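Local coordinates for thioesterase domain protein YiiD (Shewanella oneidensis, PDB 1T82) that is a putative thioesterase of the hotdog fold, possibly with acyltransferase activity, whose substrate and reaction are not established, at residues L121-V133 against L141-P153. Sequence-based numbering, arbitrary orientation.
Sequences LQRGRKAKVKLEV and LCAQFDGLYVSVP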
ATOM      1  N   LEU B 121      -9.602  16.868  19.150  1.00 20.71           N
ATOM      2  CA  LEU B 121     -10.582  15.788  19.102  1.00 21.73           C
ATOM      3  C   LEU B 121     -11.528  15.876  20.291  1.00 23.33           C
ATOM      4  O   LEU B 121     -12.720  15.594  20.171  1.00 23.13           O
ATOM      5  CB  LEU B 121      -9.882  14.430  19.116  1.00 21.13           C
ATOM      6  CG  LEU B 121      -9.050  14.077  17.886  1.00 20.63           C
ATOM      7  CD1 LEU B 121      -8.417  12.712  18.095  1.00 20.11           C
ATOM      8  CD2 LEU B 121      -9.935  14.077  16.644  1.00 21.11           C
ATOM      9  N   GLN B 122     -10.983  16.269  21.437  1.00 25.41           N
ATOM     10  CA  GLN B 122     -11.758  16.399  22.666  1.00 27.36           C
ATOM     11  C   GLN B 122     -12.582  17.684  22.632  1.00 28.03           C
ATOM     12  O   GLN B 122     -13.319  17.987  23.571  1.00 29.38           O
ATOM     13  CB  GLN B 122     -10.813  16.414  23.873  1.00 28.58           C
ATOM     14  CG  GLN B 122      -9.886  15.202  23.951  1.00 29.02           C
ATOM     15  CD  GLN B 122      -8.797  15.355  25.001  1.00 30.19           C
ATOM     16  OE1 GLN B 122      -7.977  16.271  24.932  1.00 30.31           O
ATOM     17  NE2 GLN B 122      -8.781  14.452  25.977  1.00 28.29           N
ATOM     18  N   ARG B 123     -12.448  18.432  21.540  1.00 28.19           N
ATOM     19  CA  ARG B 123     -13.163  19.690  21.352  1.00 28.83           C
ATOM     20  C   ARG B 123     -14.212  19.523  20.258  1.00 28.54           C
ATOM     21  O   ARG B 123     -15.002  20.429  19.999  1.00 29.35           O
ATOM     22  CB  ARG B 123     -12.187  20.792  20.933  1.00 28.91           C
ATOM     23  CG  ARG B 123     -12.224  22.049  21.784  1.00 31.02           C
ATOM     24  CD  ARG B 123     -11.168  22.001  22.877  1.00 30.29           C
ATOM     25  NE  ARG B 123      -9.831  21.780  22.331  1.00 32.12           N
ATOM     26  CZ  ARG B 123      -9.227  22.585  21.463  1.00 31.79           C
ATOM     27  NH1 ARG B 123      -8.009  22.295  21.023  1.00 31.26           N
ATOM     28  NH2 ARG B 123      -9.835  23.684  21.036  1.00 33.24           N
ATOM     29  N   GLY B 124     -14.206  18.362  19.610  1.00 28.49           N
ATOM     30  CA  GLY B 124     -15.149  18.109  18.538  1.00 28.38           C
ATOM     31  C   GLY B 124     -14.598  18.603  17.213  1.00 28.34           C
ATOM     32  O   GLY B 124     -15.351  18.878  16.279  1.00 28.92           O
ATOM     33  N   ARG B 125     -13.276  18.720  17.136  1.00 26.52           N
ATOM     34  CA  ARG B 125     -12.608  19.187  15.927  1.00 24.29           C
ATOM     35  C   ARG B 125     -11.716  18.076  15.379  1.00 22.31           C
ATOM     36  O   ARG B 125     -11.212  17.249  16.137  1.00 19.17           O
ATOM     37  CB  ARG B 125     -11.724  20.398  16.235  1.00 27.27           C
ATOM     38  CG  ARG B 125     -12.315  21.432  17.180  1.00 29.43           C
ATOM     39  CD  ARG B 125     -13.400  22.275  16.530  1.00 32.25           C
ATOM     40  NE  ARG B 125     -13.421  23.621  17.100  1.00 34.59           N
ATOM     41  CZ  ARG B 125     -13.620  23.896  18.386  1.00 34.73           C
ATOM     42  NH1 ARG B 125     -13.612  25.153  18.803  1.00 35.64           N
ATOM     43  NH2 ARG B 125     -13.839  22.918  19.256  1.00 36.99           N
ATOM     44  N   LYS B 126     -11.517  18.064  14.065  1.00 20.84           N
ATOM     45  CA  LYS B 126     -10.658  17.062  13.446  1.00 21.17           C
ATOM     46  C   LYS B 126      -9.218  17.369  13.853  1.00 19.14           C
ATOM     47  O   LYS B 126      -8.878  18.524  14.123  1.00 19.39           O
ATOM     48  CB  LYS B 126     -10.789  17.112  11.919  1.00 23.50           C
ATOM     49  CG  LYS B 126     -10.421  18.457  11.308  1.00 27.69           C
ATOM     50  CD  LYS B 126     -10.477  18.442   9.778  1.00 30.56           C
ATOM     51  CE  LYS B 126     -11.904  18.360   9.243  1.00 32.02           C
ATOM     52  NZ  LYS B 126     -12.547  17.038   9.480  1.00 34.52           N
ATOM     53  N   ALA B 127      -8.379  16.339  13.904  1.00 16.23           N
ATOM     54  CA  ALA B 127      -6.976  16.506  14.275  1.00 15.23           C
ATOM     55  C   ALA B 127      -6.076  15.884  13.208  1.00 14.77           C
ATOM     56  O   ALA B 127      -6.368  14.803  12.703  1.00 14.56           O
ATOM     57  CB  ALA B 127      -6.708  15.854  15.628  1.00 16.03           C
ATOM     58  N   LYS B 128      -4.989  16.574  12.875  1.00 13.43           N
ATOM     59  CA  LYS B 128      -4.043  16.096  11.871  1.00 14.54           C
ATOM     60  C   LYS B 128      -2.804  15.522  12.551  1.00 13.70           C
ATOM     61  O   LYS B 128      -2.254  16.130  13.467  1.00 14.18           O
ATOM     62  CB  LYS B 128      -3.634  17.243  10.942  1.00 16.22           C
ATOM     63  CG  LYS B 128      -4.781  17.807  10.115  1.00 21.42           C
ATOM     64  CD  LYS B 128      -4.364  19.074   9.381  1.00 25.40           C
ATOM     65  CE  LYS B 128      -5.537  19.685   8.632  1.00 27.60           C
ATOM     66  NZ  LYS B 128      -5.198  21.018   8.052  1.00 28.70           N
ATOM     67  N   VAL B 129      -2.367  14.352  12.097  1.00 13.09           N
ATOM     68  CA  VAL B 129      -1.197  13.703  12.678  1.00 12.06           C
ATOM     69  C   VAL B 129      -0.219  13.262  11.595  1.00 11.80           C
ATOM     70  O   VAL B 129      -0.545  12.415  10.764  1.00 11.93           O
ATOM     71  CB  VAL B 129      -1.597  12.455  13.494  1.00 12.00           C
ATOM     72  CG1 VAL B 129      -0.374  11.874  14.188  1.00 13.47           C
ATOM     73  CG2 VAL B 129      -2.670  12.816  14.510  1.00 12.93           C
ATOM     74  N   LYS B 130       0.974  13.844  11.602  1.00 11.62           N
ATOM     75  CA  LYS B 130       1.990  13.483  10.622  1.00 12.24           C
ATOM     76  C   LYS B 130       2.913  12.462  11.279  1.00 11.42           C
ATOM     77  O   LYS B 130       3.542  12.753  12.296  1.00 12.44           O
ATOM     78  CB  LYS B 130       2.801  14.713  10.202  1.00 17.22           C
ATOM     79  CG  LYS B 130       3.220  14.686   8.739  1.00 20.16           C
ATOM     80  CD  LYS B 130       4.488  15.492   8.469  1.00 22.63           C
ATOM     81  CE  LYS B 130       4.349  16.951   8.868  1.00 22.46           C
ATOM     82  NZ  LYS B 130       5.598  17.715   8.563  1.00 19.96           N
ATOM     83  N   LEU B 131       2.987  11.263  10.707  1.00  7.37           N
ATOM     84  CA  LEU B 131       3.834  10.220  11.260  1.00  6.10           C
ATOM     85  C   LEU B 131       4.872   9.706  10.280  1.00  6.27           C
ATOM     86  O   LEU B 131       4.670   9.713   9.064  1.00  8.87           O
ATOM     87  CB  LEU B 131       2.989   9.032  11.730  1.00  7.15           C
ATOM     88  CG  LEU B 131       1.994   9.257  12.865  1.00  6.31           C
ATOM     89  CD1 LEU B 131       1.264   7.954  13.170  1.00  6.22           C
ATOM     90  CD2 LEU B 131       2.735   9.745  14.101  1.00  6.01           C
ATOM     91  N   GLU B 132       5.989   9.254  10.831  1.00  5.10           N
ATOM     92  CA  GLU B 132       7.063   8.695  10.031  1.00  6.56           C
ATOM     93  C   GLU B 132       7.191   7.236  10.432  1.00  6.86           C
ATOM     94  O   GLU B 132       7.331   6.927  11.612  1.00  7.86           O
ATOM     95  CB  GLU B 132       8.371   9.417  10.323  1.00  7.46           C
ATOM     96  CG  GLU B 132       9.536   8.917   9.509  1.00  9.77           C
ATOM     97  CD  GLU B 132      10.790   9.721   9.767  1.00 11.78           C
ATOM     98  OE1 GLU B 132      11.369   9.575  10.863  1.00 10.52           O
ATOM     99  OE2 GLU B 132      11.175  10.509   8.881  1.00 11.00           O
ATOM    100  N   VAL B 133       7.135   6.342   9.454  1.00  6.08           N
ATOM    101  CA  VAL B 133       7.258   4.921   9.731  1.00  6.00           C
ATOM    102  C   VAL B 133       8.487   4.402   9.002  1.00  6.63           C
ATOM    103  O   VAL B 133       8.734   4.777   7.857  1.00  6.90           O
ATOM    104  CB  VAL B 133       6.016   4.140   9.239  1.00  6.25           C
ATOM    105  CG1 VAL B 133       6.157   2.668   9.596  1.00  6.60           C
ATOM    106  CG2 VAL B 133       4.750   4.719   9.856  1.00  6.64           C
ATOM    107  N   LEU B 141      17.748  -0.504   7.259  1.00 11.70           N
ATOM    108  CA  LEU B 141      16.598   0.282   6.815  1.00 10.57           C
ATOM    109  C   LEU B 141      16.304  -0.075   5.362  1.00 10.30           C
ATOM    110  O   LEU B 141      17.139   0.147   4.484  1.00 11.25           O
ATOM    111  CB  LEU B 141      16.903   1.780   6.928  1.00 11.63           C
ATOM    112  CG  LEU B 141      15.776   2.715   6.468  1.00 11.25           C
ATOM    113  CD1 LEU B 141      14.549   2.465   7.318  1.00  9.16           C
ATOM    114  CD2 LEU B 141      16.211   4.175   6.573  1.00 12.00           C
ATOM    115  N   CYS B 142      15.113  -0.613   5.106  1.00  9.09           N
ATOM    116  CA  CYS B 142      14.741  -1.020   3.754  1.00  8.66           C
ATOM    117  C   CYS B 142      13.637  -0.192   3.099  1.00  7.14           C
ATOM    118  O   CYS B 142      13.463  -0.241   1.881  1.00  7.99           O
ATOM    119  CB  CYS B 142      14.336  -2.499   3.745  1.00  9.64           C
ATOM    120  SG  CYS B 142      15.688  -3.646   4.108  1.00 12.49           S
ATOM    121  N   ALA B 143      12.879   0.549   3.901  1.00  7.64           N
ATOM    122  CA  ALA B 143      11.814   1.392   3.363  1.00  7.47           C
ATOM    123  C   ALA B 143      11.468   2.530   4.320  1.00  7.18           C
ATOM    124  O   ALA B 143      11.543   2.376   5.541  1.00  7.38           O
ATOM    125  CB  ALA B 143      10.568   0.554   3.045  1.00  8.35           C
ATOM    126  N   GLN B 144      11.093   3.669   3.738  1.00  8.43           N
ATOM    127  CA  GLN B 144      10.748   4.884   4.480  1.00  8.67           C
ATOM    128  C   GLN B 144       9.342   5.345   4.105  1.00  7.77           C
ATOM    129  O   GLN B 144       8.989   5.400   2.926  1.00  9.04           O
ATOM    130  CB  GLN B 144      11.757   5.989   4.155  1.00 13.03           C
ATOM    131  CG  GLN B 144      11.671   7.206   5.054  1.00 18.95           C
ATOM    132  CD  GLN B 144      12.030   6.890   6.496  1.00 20.20           C
ATOM    133  OE1 GLN B 144      13.160   6.498   6.799  1.00 25.05           O
ATOM    134  NE2 GLN B 144      11.067   7.053   7.393  1.00 21.72           N
ATOM    135  N   PHE B 145       8.561   5.710   5.116  1.00  7.40           N
ATOM    136  CA  PHE B 145       7.176   6.124   4.922  1.00  7.73           C
ATOM    137  C   PHE B 145       6.828   7.395   5.690  1.00  8.77           C
ATOM    138  O   PHE B 145       7.209   7.567   6.844  1.00  7.09           O
ATOM    139  CB  PHE B 145       6.278   4.960   5.363  1.00  6.24           C
ATOM    140  CG  PHE B 145       4.798   5.258   5.350  1.00  7.77           C
ATOM    141  CD1 PHE B 145       4.188   5.899   6.425  1.00  8.09           C
ATOM    142  CD2 PHE B 145       4.001   4.807   4.301  1.00  8.98           C
ATOM    143  CE1 PHE B 145       2.800   6.080   6.464  1.00  8.41           C
ATOM    144  CE2 PHE B 145       2.619   4.983   4.327  1.00  7.23           C
ATOM    145  CZ  PHE B 145       2.017   5.618   5.412  1.00  7.84           C
ATOM    146  N   ASP B 146       6.112   8.291   5.022  1.00  8.67           N
ATOM    147  CA  ASP B 146       5.669   9.531   5.630  1.00 11.68           C
ATOM    148  C   ASP B 146       4.184   9.625   5.342  1.00 10.72           C
ATOM    149  O   ASP B 146       3.765   9.623   4.187  1.00 13.78           O
ATOM    150  CB  ASP B 146       6.426  10.717   5.033  1.00 16.37           C
ATOM    151  CG  ASP B 146       7.840  10.822   5.573  1.00 20.42           C
ATOM    152  OD1 ASP B 146       7.986  11.093   6.783  1.00 25.37           O
ATOM    153  OD2 ASP B 146       8.799  10.621   4.800  1.00 25.64           O
ATOM    154  N   GLY B 147       3.381   9.676   6.397  1.00  9.86           N
ATOM    155  CA  GLY B 147       1.951   9.743   6.199  1.00  8.63           C
ATOM    156  C   GLY B 147       1.258  10.808   7.014  1.00  9.32           C
ATOM    157  O   GLY B 147       1.632  11.089   8.153  1.00 10.26           O
ATOM    158  N   LEU B 148       0.251  11.421   6.414  1.00  8.44           N
ATOM    159  CA  LEU B 148      -0.527  12.437   7.105  1.00  8.28           C
ATOM    160  C   LEU B 148      -1.867  11.794   7.420  1.00  9.00           C
ATOM    161  O   LEU B 148      -2.624  11.459   6.511  1.00  9.26           O
ATOM    162  CB  LEU B 148      -0.738  13.663   6.212  1.00 10.71           C
ATOM    163  CG  LEU B 148      -1.655  14.743   6.794  1.00 12.41           C
ATOM    164  CD1 LEU B 148      -1.077  15.258   8.099  1.00 14.32           C
ATOM    165  CD2 LEU B 148      -1.819  15.878   5.792  1.00 15.42           C
ATOM    166  N   TYR B 149      -2.154  11.600   8.703  1.00  9.19           N
ATOM    167  CA  TYR B 149      -3.419  10.995   9.099  1.00  9.49           C
ATOM    168  C   TYR B 149      -4.351  12.069   9.633  1.00 10.75           C
ATOM    169  O   TYR B 149      -3.908  13.029  10.258  1.00 11.57           O
ATOM    170  CB  TYR B 149      -3.210   9.925  10.180  1.00  8.39           C
ATOM    171  CG  TYR B 149      -2.417   8.723   9.720  1.00  7.43           C
ATOM    172  CD1 TYR B 149      -1.029   8.777   9.615  1.00  7.95           C
ATOM    173  CD2 TYR B 149      -3.060   7.541   9.356  1.00  7.52           C
ATOM    174  CE1 TYR B 149      -0.297   7.685   9.157  1.00  8.24           C
ATOM    175  CE2 TYR B 149      -2.337   6.440   8.895  1.00  7.00           C
ATOM    176  CZ  TYR B 149      -0.956   6.520   8.796  1.00  7.81           C
ATOM    177  OH  TYR B 149      -0.236   5.444   8.322  1.00  8.65           O
ATOM    178  N   VAL B 150      -5.641  11.906   9.379  1.00 11.04           N
ATOM    179  CA  VAL B 150      -6.631  12.859   9.854  1.00 12.67           C
ATOM    180  C   VAL B 150      -7.657  12.101  10.678  1.00 12.20           C
ATOM    181  O   VAL B 150      -8.231  11.119  10.214  1.00 12.80           O
ATOM    182  CB  VAL B 150      -7.341  13.558   8.679  1.00 13.98           C
ATOM    183  CG1 VAL B 150      -8.410  14.511   9.208  1.00 15.91           C
ATOM    184  CG2 VAL B 150      -6.325  14.311   7.838  1.00 15.31           C
ATOM    185  N   SER B 151      -7.871  12.544  11.913  1.00 12.26           N
ATOM    186  CA  SER B 151      -8.839  11.890  12.781  1.00 13.58           C
ATOM    187  C   SER B 151     -10.038  12.800  12.994  1.00 13.33           C
ATOM    188  O   SER B 151      -9.885  13.957  13.383  1.00 13.88           O
ATOM    189  CB  SER B 151      -8.212  11.553  14.132  1.00 13.13           C
ATOM    190  OG  SER B 151      -9.148  10.888  14.960  1.00 15.43           O
ATOM    191  N   VAL B 152     -11.228  12.274  12.727  1.00 16.07           N
ATOM    192  CA  VAL B 152     -12.455  13.041  12.896  1.00 19.42           C
ATOM    193  C   VAL B 152     -13.286  12.489  14.052  1.00 20.09           C
ATOM    194  O   VAL B 152     -13.638  11.309  14.072  1.00 19.63           O
ATOM    195  CB  VAL B 152     -13.316  13.027  11.606  1.00 20.65           C
ATOM    196  CG1 VAL B 152     -12.622  13.818  10.511  1.00 24.02           C
ATOM    197  CG2 VAL B 152     -13.552  11.596  11.151  1.00 23.51           C
ATOM    198  N   PRO B 153     -13.599  13.340  15.041  1.00 21.85           N
ATOM    199  CA  PRO B 153     -14.392  12.945  16.209  1.00 23.81           C
ATOM    200  C   PRO B 153     -15.846  12.659  15.841  1.00 24.61           C
ATOM    201  O   PRO B 153     -16.428  11.717  16.420  1.00 26.88           O
ATOM    202  CB  PRO B 153     -14.242  14.140  17.146  1.00 23.50           C
ATOM    203  CG  PRO B 153     -14.124  15.287  16.200  1.00 22.84           C
ATOM    204  CD  PRO B 153     -13.186  14.751  15.142  1.00 22.88           C
TER
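Paired backbone hydrogen bonds at A127–S151, V129–Y149, L131–G147 and V133–F145 join the two strands, whose directions lie 157° apart, hence antiparallel. Most are nearly straight, as for S151 N to A127 O (2.8 Å); F145 N to V133 O is more bent, at 142°. Between them come the non-hydrogen-bonded pairs K128–V150, K130–L148 and E132–D146.

Apolar contacts lie on the face turned to helix 62-84. V133 CG2 rests 3.7 Å from F145 CD1, the two side chains running alongside each other, and L131 CD1 reaches Y149 CD1 at 4.3 Å. V129 O sits at the edge of the Y149 ring, whose OH is hydrogen-bonded to T70 O. Beyond the strand, L121 CD2 meets P153 CD at 3.6 Å, and both methyls of L121 touch the OG of S151, itself hydrogen-bonded to Q81 NE2.

The other face mixes lysines and acids with V150 and L148. E132 OE2 and D146 OD1 approach to 3.9 Å, a like-charge pair expected to be mildly unfavourable.

Just before the strand, K126 and V152 lie side by side in van der Waals contact: the lysine chain, folded back at chi3 (71°), brings NZ within 3.4 Å of V152 CG1.

These alternating pairs are those of a beta hairpin, strands 127-137 and 140-152, lying between strands 108-112 and 89-99 in the antiparallel sheet that wraps the long helix of a hotdog fold.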